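Local coordinates for protein eukaryotic translation initiation factor 2A (Schizosaccharomyces pombe, PDB 3WJ9) that probably directs methionyl-tRNAi to 40S ribosomal subunits in a codon-dependent manner, early in the translation of a small number of specific mRNAs, at residues I33-R38 with Y51-Q56; A74-L79 with T90-G95; A140-N145 with E166-F171; G330-S335 with A353-Y358; T349-A354 with K384-T389. All blocks are in the same frame, centred on the assembly; numbering follows the deposited sequence.

This chain is the N-terminal beta-propeller part of eIF2A, whose blades are four-stranded antiparallel sheets. From the N terminus, interaction 1 closes the hairpin of strands 37-42 and 48-53, and interaction 2 the hairpin 76-81 and 87-92 of the first WD repeat; the two contacts touch, R38 and A52 meeting T76. Interaction 3 follows in series and joins strand 138-143 to the start of strand 170-173 in the next sheet. Across the propeller, about 37 Å from interaction 3 between centres, interaction 4 pairs two loops of neighbouring WD repeats. Interaction 5 opens before interaction 4 ends, sharing A353 and A354, and ties strand 346-352 to strand 382-387.

Interaction 1: residues I33-R38 with Y51-Q56; sequences ISEPAR and YATATQ
I33 leans on Y51 at the edge of the phenol ring, its CG1 near the ring plane and 3.4 Å from CE2 of Y51. That approach follows from chi1 of I33 (-46°), which sets CG1 anti to the carbonyl carbon and beside the backbone N. One bond further, CD1 of I33 turns to T53 and lies 3.6 Å from its CG2. The same T53 methyl lies in the plane of the Y51 ring, at its edge, so the ring rim, the isoleucine tip and the threonine methyl gather in one apolar cluster. A37 joins obliquely, with CB 4.2 Å from CD2 of Y51. CB of E35 rests 3.5 Å from CB of T53. CG of R38 lies beside A52 O, and a bend at chi3 (66°) turns NE out of line with the chain before NH2 comes to lie beside CB of A54. Its NH1 has a weak hydrogen bond to T76 O in the next sheet. The backbone joins the strands through R38 N to A52 O (2.6 Å), and the turn at 53-56 is closed by Q56 O, which accepts from T53 N at 3.1 Å and, from above its carbonyl plane, from T53 OG1 at 3.3 Å. The chemistry is thus divided: an apolar patch of I33, T53, A37 and the Y51 ring, a cationic side chain with a weak bond to T76 of the next sheet, and a polar turn whose one carbonyl is gripped twice.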
# COMPACT_ATOMS: atom_id res chain seq x y z
N ILE A 33 17.67 15.93 9.13
CA ILE A 33 18.79 15.58 10.00
C ILE A 33 20.12 15.82 9.27
O ILE A 33 20.16 15.90 8.04
CB ILE A 33 18.73 14.10 10.46
CG1 ILE A 33 17.32 13.73 10.93
CG2 ILE A 33 19.70 13.82 11.60
CD1 ILE A 33 17.20 12.27 11.33
N SER A 34 21.19 15.95 10.05
CA SER A 34 22.56 15.97 9.54
C SER A 34 22.80 14.91 8.47
O SER A 34 23.30 15.21 7.38
CB SER A 34 23.55 15.76 10.69
OG SER A 34 24.88 15.65 10.22
N GLU A 35 22.43 13.67 8.78
CA GLU A 35 22.58 12.57 7.84
C GLU A 35 21.64 12.72 6.65
O GLU A 35 20.54 13.24 6.80
CB GLU A 35 22.32 11.23 8.54
CG GLU A 35 23.09 11.01 9.82
CD GLU A 35 24.48 10.45 9.59
OE1 GLU A 35 25.00 9.77 10.49
OE2 GLU A 35 25.05 10.70 8.50
N PRO A 36 22.07 12.25 5.47
CA PRO A 36 21.18 12.21 4.31
C PRO A 36 20.04 11.23 4.54
O PRO A 36 20.26 10.17 5.12
CB PRO A 36 22.10 11.75 3.18
CG PRO A 36 23.19 10.99 3.86
CD PRO A 36 23.41 11.72 5.16
N ALA A 37 18.83 11.58 4.10
CA ALA A 37 17.69 10.69 4.27
C ALA A 37 17.77 9.52 3.30
O ALA A 37 18.29 9.66 2.20
CB ALA A 37 16.39 11.46 4.08
N ARG A 38 17.25 8.37 3.72
CA ARG A 38 17.30 7.16 2.91
C ARG A 38 15.91 6.60 2.67
O ARG A 38 15.72 5.70 1.85
CB ARG A 38 18.18 6.10 3.58
CG ARG A 38 17.69 5.69 4.96
CD ARG A 38 18.47 4.50 5.49
NE ARG A 38 19.87 4.83 5.74
CZ ARG A 38 20.81 3.93 6.01
NH1 ARG A 38 20.50 2.64 6.06
NH2 ARG A 38 22.06 4.31 6.22
N TYR A 51 10.97 10.29 8.25
CA TYR A 51 12.03 9.99 7.30
C TYR A 51 13.21 9.34 8.01
O TYR A 51 13.50 9.64 9.16
CB TYR A 51 12.48 11.25 6.56
CG TYR A 51 13.09 12.31 7.45
CD1 TYR A 51 12.30 13.30 8.02
CD2 TYR A 51 14.46 12.34 7.69
CE1 TYR A 51 12.85 14.28 8.82
CE2 TYR A 51 15.01 13.31 8.50
CZ TYR A 51 14.21 14.28 9.06
OH TYR A 51 14.76 15.25 9.86
N ALA A 52 13.87 8.43 7.31
CA ALA A 52 14.96 7.67 7.90
C ALA A 52 16.31 8.14 7.41
O ALA A 52 16.53 8.34 6.21
CB ALA A 52 14.78 6.19 7.60
N THR A 53 17.22 8.34 8.36
CA THR A 53 18.62 8.56 8.05
C THR A 53 19.41 7.45 8.73
O THR A 53 18.83 6.63 9.44
CB THR A 53 19.11 9.94 8.54
OG1 THR A 53 19.20 9.95 9.97
CG2 THR A 53 18.18 11.04 8.07
N ALA A 54 20.71 7.40 8.50
CA ALA A 54 21.55 6.35 9.07
C ALA A 54 21.50 6.36 10.60
O ALA A 54 21.39 5.31 11.23
CB ALA A 54 22.98 6.49 8.58
N THR A 55 21.59 7.55 11.18
CA THR A 55 21.70 7.68 12.63
C THR A 55 20.36 7.55 13.34
O THR A 55 20.25 6.83 14.34
CB THR A 55 22.34 9.04 13.01
OG1 THR A 55 23.57 9.21 12.30
CG2 THR A 55 22.61 9.11 14.50
N GLN A 56 19.34 8.25 12.83
CA GLN A 56 18.09 8.42 13.56
C GLN A 56 16.84 8.36 12.68
O GLN A 56 16.92 8.13 11.47
CB GLN A 56 18.11 9.77 14.30
CG GLN A 56 19.25 9.92 15.29
CD GLN A 56 19.48 11.35 15.74
OE1 GLN A 56 18.68 12.24 15.47
NE2 GLN A 56 20.60 11.59 16.42

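Interaction 2: residues A74-L79 with T90-G95; sequences ANTYEL and TWERPG
Y77 and R93 are joined by a two-nitrogen grip in this hairpin of the first WD repeat: NH2 of R93 donates to Y77 OH at 2.8 Å and NE of R93 to the same oxygen at 3.0 Å. The hydroxyl lies in the guanidinium plane, which stands at 85° to the phenol ring, so R93 holds one atom side-on. The backbone adds two hydrogen bonds, Y77 N to W91 O (2.9 Å) and W91 N to E78 O (3.1 Å), the second belonging to the hydrogen-bonded antiparallel pair E78 and W91. Among the aromatic contacts, W91 turns the edge of its six-membered ring to the face of Y77 in an offset edge-to-face pair, centroids 5.3 Å apart. CE3 of W91 also lies 3.4 Å from CB of Y77. Apolar packing adds to this: CB of E78 lies 3.8 Å from CB of W91 on one face of the sheet, and on the other CD2 of L79 meets CG2 of T90 at 3.6 Å, while T90 OG1 bonds to W109 NE1 of the adjoining strand. With two N-H donors converging on it, the phenol oxygen is probably polarised by the arginine charge, and the tyrosine is held at two places: W91 meets the ring's face and R93 holds its hydroxyl.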
# COMPACT_ATOMS: atom_id res chain seq x y z
N ALA A 74 18.66 2.95 13.71
CA ALA A 74 19.74 3.03 12.74
C ALA A 74 19.64 1.92 11.71
O ALA A 74 18.98 0.91 11.93
CB ALA A 74 21.09 2.97 13.45
N ASN A 75 20.31 2.12 10.57
CA ASN A 75 20.38 1.12 9.50
C ASN A 75 19.01 0.69 8.98
O ASN A 75 18.86 -0.41 8.46
CB ASN A 75 21.14 -0.12 9.99
CG ASN A 75 22.44 0.24 10.70
OD1 ASN A 75 23.23 1.04 10.21
ND2 ASN A 75 22.65 -0.35 11.87
N THR A 76 18.02 1.56 9.13
CA THR A 76 16.66 1.25 8.70
C THR A 76 16.55 1.18 7.18
O THR A 76 17.33 1.82 6.47
CB THR A 76 15.64 2.28 9.22
OG1 THR A 76 16.13 3.60 8.98
CG2 THR A 76 15.41 2.09 10.70
N TYR A 77 15.60 0.40 6.69
CA TYR A 77 15.34 0.32 5.26
C TYR A 77 13.87 0.59 4.97
O TYR A 77 13.52 1.10 3.91
CB TYR A 77 15.72 -1.05 4.71
CG TYR A 77 17.21 -1.29 4.55
CD1 TYR A 77 18.06 -1.27 5.65
CD2 TYR A 77 17.76 -1.53 3.30
CE1 TYR A 77 19.42 -1.48 5.50
CE2 TYR A 77 19.12 -1.74 3.15
CZ TYR A 77 19.94 -1.72 4.25
OH TYR A 77 21.29 -1.93 4.11
N GLU A 78 13.01 0.23 5.92
CA GLU A 78 11.57 0.36 5.73
C GLU A 78 10.89 1.00 6.94
O GLU A 78 11.33 0.83 8.08
CB GLU A 78 10.94 -1.01 5.44
CG GLU A 78 11.72 -1.84 4.43
CD GLU A 78 10.89 -2.22 3.22
OE1 GLU A 78 9.81 -1.63 3.03
OE2 GLU A 78 11.34 -3.11 2.46
N LEU A 79 9.82 1.74 6.68
CA LEU A 79 9.06 2.42 7.72
C LEU A 79 7.57 2.22 7.49
O LEU A 79 7.14 2.01 6.35
CB LEU A 79 9.40 3.92 7.75
CG LEU A 79 10.87 4.31 7.93
CD1 LEU A 79 11.07 5.80 7.67
CD2 LEU A 79 11.37 3.95 9.33
N THR A 90 9.88 -0.09 12.29
CA THR A 90 11.14 0.14 11.59
C THR A 90 11.89 -1.15 11.30
O THR A 90 12.39 -1.80 12.22
CB THR A 90 12.08 1.07 12.39
OG1 THR A 90 12.39 0.46 13.65
CG2 THR A 90 11.42 2.42 12.64
N TRP A 91 12.00 -1.52 10.02
CA TRP A 91 12.77 -2.69 9.61
C TRP A 91 14.25 -2.33 9.47
O TRP A 91 14.61 -1.45 8.69
CB TRP A 91 12.24 -3.25 8.28
CG TRP A 91 12.90 -4.54 7.82
CD1 TRP A 91 12.43 -5.80 7.99
CD2 TRP A 91 14.14 -4.68 7.10
NE1 TRP A 91 13.29 -6.72 7.44
CE2 TRP A 91 14.35 -6.05 6.88
CE3 TRP A 91 15.09 -3.77 6.62
CZ2 TRP A 91 15.46 -6.54 6.21
CZ3 TRP A 91 16.20 -4.26 5.95
CH2 TRP A 91 16.38 -5.64 5.75
N GLU A 92 15.10 -3.01 10.23
CA GLU A 92 16.54 -2.91 10.04
C GLU A 92 17.03 -4.17 9.35
O GLU A 92 16.29 -5.15 9.24
CB GLU A 92 17.26 -2.72 11.37
CG GLU A 92 16.82 -1.51 12.17
CD GLU A 92 17.57 -1.38 13.49
OE1 GLU A 92 17.30 -0.42 14.24
OE2 GLU A 92 18.43 -2.24 13.77
N ARG A 93 18.28 -4.16 8.88
CA ARG A 93 18.86 -5.36 8.29
C ARG A 93 19.21 -6.34 9.40
O ARG A 93 19.85 -5.97 10.38
CB ARG A 93 20.10 -5.01 7.45
CG ARG A 93 20.66 -6.19 6.68
CD ARG A 93 21.89 -5.82 5.86
NE ARG A 93 21.59 -4.87 4.80
CZ ARG A 93 21.14 -5.21 3.59
NH1 ARG A 93 20.92 -6.48 3.30
NH2 ARG A 93 20.91 -4.27 2.68
N PRO A 94 18.76 -7.60 9.26
CA PRO A 94 18.94 -8.63 10.30
C PRO A 94 20.40 -8.92 10.64
O PRO A 94 21.30 -8.62 9.85
CB PRO A 94 18.26 -9.86 9.69
CG PRO A 94 18.20 -9.60 8.23
CD PRO A 94 18.03 -8.12 8.10
N GLY A 95 20.62 -9.52 11.81
CA GLY A 95 21.96 -9.85 12.26
C GLY A 95 21.98 -10.58 13.59
O GLY A 95 20.93 -10.96 14.11

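Interaction 3: residues A140-N145 with E166-F171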
# COMPACT_ATOMS: atom_id res chain seq x y z
N ALA A 140 -1.14 -7.91 14.23
CA ALA A 140 -1.01 -9.29 13.78
C ALA A 140 0.37 -9.64 13.24
O ALA A 140 0.88 -8.99 12.33
CB ALA A 140 -2.07 -9.59 12.73
N ARG A 141 0.97 -10.68 13.82
CA ARG A 141 2.27 -11.19 13.40
C ARG A 141 2.08 -12.55 12.74
O ARG A 141 1.04 -13.19 12.92
CB ARG A 141 3.21 -11.29 14.61
CG ARG A 141 4.66 -11.63 14.31
CD ARG A 141 5.35 -12.12 15.57
NE ARG A 141 6.76 -12.44 15.38
CZ ARG A 141 7.53 -12.98 16.31
NH1 ARG A 141 7.03 -13.27 17.50
NH2 ARG A 141 8.81 -13.24 16.06
N LEU A 142 3.07 -13.00 11.98
CA LEU A 142 2.98 -14.28 11.30
C LEU A 142 4.08 -15.25 11.71
O LEU A 142 5.26 -15.01 11.47
CB LEU A 142 3.01 -14.09 9.79
CG LEU A 142 3.06 -15.37 8.97
CD1 LEU A 142 1.81 -16.21 9.19
CD2 LEU A 142 3.24 -15.02 7.52
N VAL A 143 3.67 -16.35 12.32
CA VAL A 143 4.60 -17.41 12.68
C VAL A 143 4.31 -18.60 11.78
O VAL A 143 3.19 -18.73 11.27
CB VAL A 143 4.47 -17.80 14.17
CG1 VAL A 143 5.70 -18.56 14.63
CG2 VAL A 143 4.29 -16.54 15.01
N THR A 144 5.32 -19.42 11.53
CA THR A 144 5.12 -20.70 10.88
C THR A 144 3.92 -21.37 11.49
O THR A 144 3.85 -21.45 12.75
CB THR A 144 6.32 -21.65 11.06
OG1 THR A 144 6.75 -21.59 12.43
CG2 THR A 144 7.49 -21.24 10.17
N ASN A 145 2.97 -21.81 10.68
CA ASN A 145 1.90 -22.67 11.16
C ASN A 145 1.17 -22.02 12.32
O ASN A 145 0.68 -22.72 13.21
CB ASN A 145 2.45 -24.03 11.58
CG ASN A 145 3.29 -24.68 10.49
OD1 ASN A 145 2.97 -24.61 9.31
ND2 ASN A 145 4.38 -25.33 10.90
N GLU A 166 -3.22 -24.79 10.55
CA GLU A 166 -1.81 -25.15 10.47
C GLU A 166 -1.27 -24.97 9.05
O GLU A 166 -2.01 -25.06 8.07
CB GLU A 166 -1.62 -26.60 10.93
CG GLU A 166 -0.25 -27.22 10.65
CD GLU A 166 0.07 -28.39 11.56
OE1 GLU A 166 -0.74 -28.68 12.47
OE2 GLU A 166 1.12 -29.04 11.35
N GLY A 167 0.03 -24.69 8.95
CA GLY A 167 0.70 -24.59 7.67
C GLY A 167 0.35 -23.31 6.94
O GLY A 167 0.20 -23.32 5.72
N ILE A 168 0.24 -22.22 7.68
CA ILE A 168 -0.04 -20.91 7.09
C ILE A 168 1.17 -20.32 6.39
O ILE A 168 2.22 -20.14 7.02
CB ILE A 168 -0.50 -19.89 8.15
CG1 ILE A 168 -1.82 -20.32 8.79
CG2 ILE A 168 -0.60 -18.50 7.54
CD1 ILE A 168 -2.06 -19.70 10.16
N SER A 169 1.03 -19.94 5.12
CA SER A 169 2.10 -19.24 4.40
C SER A 169 1.99 -17.70 4.39
O SER A 169 2.97 -17.00 4.66
CB SER A 169 2.21 -19.76 2.97
OG SER A 169 2.98 -18.88 2.17
N ASP A 170 0.80 -17.18 4.08
CA ASP A 170 0.47 -15.76 4.18
C ASP A 170 -0.96 -15.50 4.66
O ASP A 170 -1.81 -16.38 4.61
CB ASP A 170 0.67 -15.07 2.82
CG ASP A 170 2.00 -15.41 2.19
OD1 ASP A 170 2.95 -15.73 2.94
OD2 ASP A 170 2.11 -15.35 0.94
N PHE A 171 -1.20 -14.27 5.12
CA PHE A 171 -2.50 -13.85 5.64
C PHE A 171 -2.79 -12.38 5.33
O PHE A 171 -1.89 -11.66 4.89
CB PHE A 171 -2.56 -14.08 7.15
CG PHE A 171 -1.86 -13.01 7.94
CD1 PHE A 171 -0.48 -12.91 7.90
CD2 PHE A 171 -2.57 -12.12 8.72
CE1 PHE A 171 0.17 -11.92 8.61
CE2 PHE A 171 -1.92 -11.13 9.44
CZ PHE A 171 -0.55 -11.04 9.39
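The F171 ring is approached obliquely by two side chains of strand 138-143, at CE2 and at CE1. CB of A140 lies 3.6 Å from CE2 of F171, and CB of L142 lies 3.8 Å from CE1. A140 and L142 stand two residues apart along the strand, so both point to the same partner and the ring spans them. An alanine in place of F171 would probably leave CB of A140 and CB of L142 without the ring they rest on, opening a gap between the two sheets. The two methyls of L142 part: CD1 meets CG2 of I168 at 3.7 Å, and CD2 packs 3.5 Å from S169 O. Further out, CB of N145 lies 3.6 Å from G167 N, where a glycine with phi of 74° turns the chain. The contact joins strand 138-143 of one four-stranded sheet to the first strand, 170-173, of the next: I168 touches both V147 of strand 146-151 and V183 of strand 180-185, F171 also packs on V183, and F171 O accepts from Q131 NE2 of strand 131-132.

Interaction 4: residues G330-S335 with A353-Y358; sequences GNLQGS and AANCTY
G334 and A353 are joined through the backbone, A353 N donating to G334 O at 2.6 Å, and a second, weak bond runs from N355 N to N331 O at 3.5 Å. The segment 353-358 makes a type II beta turn from A353 to C356, closed by C356 N to A353 O (3.1 Å); N355 sits at its third position with positive phi (62°). A further weak bond, Y358 N to C356 SG, follows the turn. Side-chain contact rests on L332 and N355, which lie side by side and point the same way: OD1 of N355 comes 3.2 Å from both CG and CD1 of L332, and ND2 is 3.9 Å from CG. An alanine at N355 would probably leave CG and CD1 of L332 without the amide they lean on, opening a gap beside the leucine. Smaller contacts fill in, such as CB of A354 lying 3.9 Å from Q333 N. G334, which has no side chain, lies close to the other segment. The segment 330-335 leads into strand 335-340 of the third WD repeat, where Q333 and S335 touch E352 of the adjoining strand 346-352; from that strand the segment 353-358 crosses to strand 358-361 of the fourth, where T357 and Y358 both face A371 in a classic beta bulge.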
# COMPACT_ATOMS: atom_id res chain seq x y z
N GLY A 330 6.74 1.19 -16.27
CA GLY A 330 7.79 0.19 -16.35
C GLY A 330 8.56 0.22 -17.65
O GLY A 330 9.40 -0.63 -17.91
N ASN A 331 8.27 1.22 -18.47
CA ASN A 331 8.85 1.33 -19.80
C ASN A 331 8.69 2.74 -20.36
O ASN A 331 8.04 3.59 -19.75
CB ASN A 331 8.20 0.32 -20.74
CG ASN A 331 6.69 0.37 -20.69
OD1 ASN A 331 6.08 1.37 -21.07
ND2 ASN A 331 6.08 -0.71 -20.22
N LEU A 332 9.28 2.99 -21.53
CA LEU A 332 9.15 4.29 -22.17
C LEU A 332 7.77 4.44 -22.80
O LEU A 332 6.98 3.49 -22.80
CB LEU A 332 10.24 4.48 -23.23
CG LEU A 332 11.64 4.88 -22.75
CD1 LEU A 332 12.37 3.70 -22.10
CD2 LEU A 332 12.46 5.45 -23.89
N GLN A 333 7.49 5.63 -23.33
CA GLN A 333 6.22 5.93 -23.99
C GLN A 333 5.03 5.63 -23.08
O GLN A 333 4.04 5.04 -23.51
CB GLN A 333 6.09 5.14 -25.29
CG GLN A 333 7.15 5.49 -26.33
CD GLN A 333 8.10 4.35 -26.60
OE1 GLN A 333 7.73 3.17 -26.52
NE2 GLN A 333 9.35 4.68 -26.92
N GLY A 334 5.14 6.04 -21.82
CA GLY A 334 4.10 5.77 -20.84
C GLY A 334 3.03 6.85 -20.79
O GLY A 334 3.21 7.87 -20.14
N SER A 335 1.93 6.62 -21.48
CA SER A 335 0.83 7.57 -21.51
C SER A 335 -0.12 7.37 -20.33
O SER A 335 0.03 6.41 -19.57
CB SER A 335 0.05 7.47 -22.82
OG SER A 335 0.89 7.76 -23.93
N ALA A 353 3.36 10.45 -19.69
CA ALA A 353 4.45 10.60 -18.75
C ALA A 353 5.42 9.45 -18.98
O ALA A 353 5.37 8.43 -18.28
CB ALA A 353 3.95 10.62 -17.32
N ALA A 354 6.26 9.60 -19.99
CA ALA A 354 7.25 8.59 -20.34
C ALA A 354 8.12 8.26 -19.14
O ALA A 354 8.48 9.15 -18.37
CB ALA A 354 8.10 9.06 -21.50
N ASN A 355 8.42 6.98 -18.97
CA ASN A 355 9.29 6.50 -17.90
C ASN A 355 8.74 6.78 -16.50
O ASN A 355 9.47 6.70 -15.51
CB ASN A 355 10.68 7.12 -18.04
CG ASN A 355 11.39 6.67 -19.29
OD1 ASN A 355 11.44 5.48 -19.60
ND2 ASN A 355 11.96 7.62 -20.03
N CYS A 356 7.45 7.10 -16.41
CA CYS A 356 6.81 7.34 -15.12
C CYS A 356 6.80 6.07 -14.29
O CYS A 356 6.36 5.01 -14.74
CB CYS A 356 5.39 7.87 -15.31
SG CYS A 356 4.46 8.09 -13.79
N THR A 357 7.30 6.17 -13.06
CA THR A 357 7.41 5.02 -12.17
C THR A 357 6.46 5.14 -10.99
O THR A 357 6.38 4.24 -10.15
CB THR A 357 8.85 4.86 -11.65
OG1 THR A 357 9.13 5.90 -10.70
CG2 THR A 357 9.85 4.94 -12.79
N TYR A 358 5.75 6.26 -10.93
CA TYR A 358 4.82 6.51 -9.83
C TYR A 358 3.77 7.54 -10.22
O TYR A 358 4.09 8.59 -10.78
CB TYR A 358 5.58 6.98 -8.59
CG TYR A 358 4.67 7.30 -7.43
CD1 TYR A 358 4.28 6.32 -6.54
CD2 TYR A 358 4.21 8.60 -7.22
CE1 TYR A 358 3.45 6.60 -5.48
CE2 TYR A 358 3.38 8.89 -6.17
CZ TYR A 358 3.00 7.90 -5.30
OH TYR A 358 2.18 8.19 -4.25

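Interaction 5: residues T349-A354 with K384-T389; sequences TTVEAA and KIWHIT
V351 and W386 pack where two blades of the beta-propeller meet, strand 346-352 being the last of one four-stranded sheet and strand 382-387 the third of the next. The two side chains slide past each other in opposite directions. Chi1 of V351 (-49°) leaves CG1 anti to the carbonyl carbon and CG2 between it and the backbone N; this puts CG2 over the six-membered ring of W386, 4.0 Å from its centroid and 12° off the normal, a CH-pi contact. CB of V351 meets CZ3 of W386 at 3.5 Å. NE1 of W386 bonds to T370 OG1, which helps to fix the ring's rotation. The opposite face is taken by K384, whose extended chain brings CE to 3.5 Å above the ring plane, toward the rim, so aliphatic groups cover both faces. CH2 of W386 also reaches E352 O at 3.5 Å, while CZ2 looks to CB of A353 at 4.4 Å. T349 makes the polar part: its OG1, anti to its own carbonyl carbon, points to the loop after strand 382-387, where two carbonyl oxygens stand together. The single hydroxyl proton can serve one at a time, T349 OG1 lying 2.7 Å from T389 O and 2.8 Å from I388 O.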
# COMPACT_ATOMS: atom_id res chain seq x y z
N THR A 349 -9.37 13.19 -20.50
CA THR A 349 -7.97 13.57 -20.48
C THR A 349 -7.05 12.44 -20.95
O THR A 349 -7.20 11.29 -20.54
CB THR A 349 -7.54 14.00 -19.06
OG1 THR A 349 -8.30 15.15 -18.66
CG2 THR A 349 -6.07 14.35 -19.02
N THR A 350 -6.11 12.79 -21.82
CA THR A 350 -5.01 11.92 -22.17
C THR A 350 -3.70 12.69 -22.03
O THR A 350 -3.50 13.70 -22.71
CB THR A 350 -5.12 11.36 -23.61
OG1 THR A 350 -6.24 10.48 -23.70
CG2 THR A 350 -3.86 10.60 -23.99
N VAL A 351 -2.84 12.24 -21.13
CA VAL A 351 -1.51 12.82 -20.99
C VAL A 351 -0.47 11.72 -21.11
O VAL A 351 -0.78 10.54 -20.93
CB VAL A 351 -1.32 13.56 -19.65
CG1 VAL A 351 -2.48 14.50 -19.38
CG2 VAL A 351 -1.16 12.57 -18.51
N GLU A 352 0.76 12.10 -21.42
CA GLU A 352 1.84 11.12 -21.43
C GLU A 352 2.87 11.48 -20.37
O GLU A 352 3.21 12.64 -20.17
CB GLU A 352 2.50 11.02 -22.80
CG GLU A 352 3.52 9.89 -22.88
CD GLU A 352 4.21 9.81 -24.23
OE1 GLU A 352 3.85 10.60 -25.13
OE2 GLU A 352 5.11 8.96 -24.38
N ALA A 353 3.36 10.45 -19.69
CA ALA A 353 4.45 10.60 -18.75
C ALA A 353 5.42 9.45 -18.98
O ALA A 353 5.37 8.43 -18.28
CB ALA A 353 3.95 10.62 -17.32
N ALA A 354 6.26 9.60 -19.99
CA ALA A 354 7.25 8.59 -20.34
C ALA A 354 8.12 8.26 -19.14
O ALA A 354 8.48 9.15 -18.37
CB ALA A 354 8.10 9.06 -21.50
N LYS A 384 5.98 16.02 -11.62
CA LYS A 384 5.01 16.83 -12.35
C LYS A 384 3.61 16.65 -11.77
O LYS A 384 3.11 15.53 -11.65
CB LYS A 384 5.01 16.48 -13.84
CG LYS A 384 4.12 17.36 -14.68
CD LYS A 384 4.49 17.26 -16.15
CE LYS A 384 3.60 18.14 -17.01
NZ LYS A 384 3.88 17.95 -18.46
N ILE A 385 2.98 17.77 -11.40
CA ILE A 385 1.61 17.75 -10.90
C ILE A 385 0.66 18.23 -12.00
O ILE A 385 0.89 19.27 -12.62
CB ILE A 385 1.44 18.63 -9.64
CG1 ILE A 385 2.18 18.03 -8.45
CG2 ILE A 385 -0.03 18.79 -9.29
CD1 ILE A 385 3.63 18.44 -8.33
N TRP A 386 -0.40 17.47 -12.25
CA TRP A 386 -1.33 17.76 -13.34
C TRP A 386 -2.71 18.09 -12.81
O TRP A 386 -3.11 17.59 -11.75
CB TRP A 386 -1.46 16.57 -14.30
CG TRP A 386 -0.18 15.88 -14.68
CD1 TRP A 386 0.64 15.17 -13.86
CD2 TRP A 386 0.39 15.79 -15.99
NE1 TRP A 386 1.70 14.67 -14.57
CE2 TRP A 386 1.57 15.03 -15.88
CE3 TRP A 386 0.02 16.29 -17.24
CZ2 TRP A 386 2.38 14.76 -16.98
CZ3 TRP A 386 0.83 16.02 -18.33
CH2 TRP A 386 2.00 15.26 -18.19
N HIS A 387 -3.46 18.90 -13.54
CA HIS A 387 -4.89 19.03 -13.27
C HIS A 387 -5.60 17.77 -13.74
O HIS A 387 -5.01 16.95 -14.44
CB HIS A 387 -5.48 20.26 -13.95
CG HIS A 387 -4.99 21.56 -13.40
ND1 HIS A 387 -3.79 22.12 -13.78
CD2 HIS A 387 -5.53 22.39 -12.48
CE1 HIS A 387 -3.62 23.26 -13.12
NE2 HIS A 387 -4.66 23.44 -12.33
N ILE A 388 -6.87 17.62 -13.37
CA ILE A 388 -7.64 16.47 -13.82
C ILE A 388 -8.08 16.69 -15.26
O ILE A 388 -8.57 15.78 -15.93
CB ILE A 388 -8.88 16.22 -12.92
CG1 ILE A 388 -9.29 14.75 -12.97
CG2 ILE A 388 -10.02 17.15 -13.30
CD1 ILE A 388 -8.23 13.82 -12.44
N THR A 389 -7.89 17.92 -15.74
CA THR A 389 -8.25 18.29 -17.10
C THR A 389 -7.11 17.99 -18.08
O THR A 389 -7.35 17.62 -19.22
CB THR A 389 -8.62 19.78 -17.20
OG1 THR A 389 -7.44 20.58 -17.05
CG2 THR A 389 -9.62 20.15 -16.12